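Local coordinates for protein dimethyladenosine transferase, putative (Plasmodium falciparum, PDB 2H1R) that probably methylates adenines of ribosomal RNA using S-adenosyl-L-methionine, at residues 155-158 with 164-167. Numbering follows the deposited sequence.
Sequences SNYS and VKLF
Tyr157 and Lys165 meet through their side-chain ends alone, joining the loop before helix 159-167 to that helix within the Rossmann-like class I methyltransferase domain. The loop turns into the helix at Ser158, the N-cap residue, whose backbone N is hydrogen-bonded to Thr161 OG1. From the residue just before the cap, the Tyr157 side chain slants down the helix direction, its CG anti to the backbone N (chi1 180°), and this carries the phenol toward Lys165, which reaches back to meet it.

The two side chains cross at about a right angle. Lys165 sends its CB toward the loop, and its chain is bent at chi3 (81°), which turns the ammonium end to the phenol. NZ comes up at the ring edge, near the ring plane, rather than over a face, and stands 3.3 Å from Tyr157 OH. With this edge approach the pair is not a cation-pi contact; it is a weak hydrogen bond given by Lys165 NZ to Tyr157 OH.

The buried phenol oxygen has a stronger partner in Leu277 O, so the hydroxyl also ties the loop to the chain leading into helix 279-291. Both side chains touch Asp278, and Lys165 NZ has a long, weak ion pair with Glu279 OE1. The contact lies away from the predicted cofactor-binding residues and buries just 71 Å² between the segments, all of it on Tyr157 and Lys165. Among the ring carbons, the nearest to Lys165 NZ is Tyr157 CE1 on the ring edge, 3.9 Å away.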
ATOM      1  N   SER A 155     -11.005  -9.710  12.577  1.00 18.46           N
ATOM      2  CA  SER A 155     -10.501  -8.709  13.511  1.00 19.60           C
ATOM      3  C   SER A 155      -9.157  -8.110  13.110  1.00 19.20           C
ATOM      4  O   SER A 155      -8.785  -7.061  13.632  1.00 19.27           O
ATOM      5  CB  SER A 155     -10.425  -9.255  14.946  1.00 19.69           C
ATOM      6  OG  SER A 155     -11.730  -9.557  15.414  1.00 19.84           O
ATOM      7  N   ASN A 156      -8.441  -8.764  12.204  1.00 19.54           N
ATOM      8  CA  ASN A 156      -7.132  -8.194  11.727  1.00 21.06           C
ATOM      9  C   ASN A 156      -7.325  -7.336  10.452  1.00 20.56           C
ATOM     10  O   ASN A 156      -6.351  -6.889   9.829  1.00 22.53           O
ATOM     11  CB  ASN A 156      -6.059  -9.289  11.483  1.00 19.85           C
ATOM     12  CG  ASN A 156      -6.445 -10.240  10.371  1.00 21.55           C
ATOM     13  OD1 ASN A 156      -7.634 -10.441  10.076  1.00 21.74           O
ATOM     14  ND2 ASN A 156      -5.434 -10.831   9.714  1.00 26.44           N
ATOM     15  N   TYR A 157      -8.565  -7.089  10.075  1.00 20.70           N
ATOM     16  CA  TYR A 157      -8.874  -6.235   8.891  1.00 19.81           C
ATOM     17  C   TYR A 157      -8.771  -4.781   9.331  1.00 20.43           C
ATOM     18  O   TYR A 157      -9.331  -4.414  10.345  1.00 18.23           O
ATOM     19  CB  TYR A 157     -10.265  -6.606   8.406  1.00 22.16           C
ATOM     20  CG  TYR A 157     -10.812  -5.862   7.210  1.00 21.93           C
ATOM     21  CD1 TYR A 157     -10.331  -6.116   5.926  1.00 22.48           C
ATOM     22  CD2 TYR A 157     -11.835  -4.929   7.368  1.00 21.95           C
ATOM     23  CE1 TYR A 157     -10.888  -5.476   4.797  1.00 24.12           C
ATOM     24  CE2 TYR A 157     -12.394  -4.292   6.263  1.00 23.94           C
ATOM     25  CZ  TYR A 157     -11.884  -4.542   4.988  1.00 24.46           C
ATOM     26  OH  TYR A 157     -12.436  -3.899   3.895  1.00 26.82           O
ATOM     27  N   SER A 158      -8.019  -3.957   8.587  1.00 20.06           N
ATOM     28  CA  SER A 158      -7.626  -2.638   9.113  1.00 20.02           C
ATOM     29  C   SER A 158      -7.577  -1.568   8.008  1.00 18.86           C
ATOM     30  O   SER A 158      -7.856  -1.870   6.821  1.00 16.95           O
ATOM     31  CB  SER A 158      -6.277  -2.726   9.839  1.00 20.09           C
ATOM     32  OG  SER A 158      -5.225  -2.885   8.889  1.00 24.15           O
ATOM     33  N   VAL A 164      -4.637  -0.725   0.715  1.00 21.69           N
ATOM     34  CA  VAL A 164      -4.083  -1.659  -0.276  1.00 22.25           C
ATOM     35  C   VAL A 164      -5.116  -2.078  -1.324  1.00 22.52           C
ATOM     36  O   VAL A 164      -4.823  -2.080  -2.556  1.00 23.05           O
ATOM     37  CB  VAL A 164      -3.447  -2.893   0.440  1.00 21.39           C
ATOM     38  CG1 VAL A 164      -2.996  -3.952  -0.563  1.00 25.48           C
ATOM     39  CG2 VAL A 164      -2.261  -2.452   1.231  1.00 23.90           C
ATOM     40  N   LYS A 165      -6.317  -2.424  -0.862  1.00 21.86           N
ATOM     41  CA  LYS A 165      -7.360  -2.918  -1.722  1.00 23.66           C
ATOM     42  C   LYS A 165      -7.854  -1.811  -2.679  1.00 22.45           C
ATOM     43  O   LYS A 165      -8.276  -2.099  -3.809  1.00 22.50           O
ATOM     44  CB  LYS A 165      -8.544  -3.419  -0.892  1.00 24.32           C
ATOM     45  CG  LYS A 165      -8.356  -4.812  -0.231  1.00 27.63           C
ATOM     46  CD  LYS A 165      -9.456  -5.081   0.783  1.00 27.00           C
ATOM     47  CE  LYS A 165     -10.742  -5.564   0.091  1.00 34.43           C
ATOM     48  NZ  LYS A 165     -11.904  -5.495   1.058  1.00 36.21           N
ATOM     49  N   LEU A 166      -7.823  -0.571  -2.211  1.00 22.16           N
ATOM     50  CA  LEU A 166      -8.277   0.526  -3.054  1.00 22.41           C
ATOM     51  C   LEU A 166      -7.317   0.679  -4.215  1.00 22.72           C
ATOM     52  O   LEU A 166      -7.752   0.795  -5.355  1.00 24.98           O
ATOM     53  CB  LEU A 166      -8.375   1.851  -2.287  1.00 22.84           C
ATOM     54  CG  LEU A 166      -8.736   3.032  -3.230  1.00 21.47           C
ATOM     55  CD1 LEU A 166     -10.083   2.830  -3.823  1.00 23.40           C
ATOM     56  CD2 LEU A 166      -8.707   4.336  -2.525  1.00 26.22           C
ATOM     57  N   PHE A 167      -6.028   0.663  -3.924  1.00 23.77           N
ATOM     58  CA  PHE A 167      -5.038   0.974  -4.933  1.00 25.58           C
ATOM     59  C   PHE A 167      -4.592  -0.190  -5.827  1.00 25.66           C
ATOM     60  O   PHE A 167      -4.159   0.037  -6.974  1.00 25.73           O
ATOM     61  CB  PHE A 167      -3.916   1.797  -4.313  1.00 27.54           C
ATOM     62  CG  PHE A 167      -4.400   3.156  -3.831  1.00 29.91           C
ATOM     63  CD1 PHE A 167      -4.671   4.181  -4.752  1.00 28.07           C
ATOM     64  CD2 PHE A 167      -4.699   3.363  -2.472  1.00 31.02           C
ATOM     65  CE1 PHE A 167      -5.170   5.417  -4.329  1.00 31.95           C
ATOM     66  CE2 PHE A 167      -5.212   4.614  -2.022  1.00 32.42           C
ATOM     67  CZ  PHE A 167      -5.436   5.637  -2.941  1.00 32.53           C
TER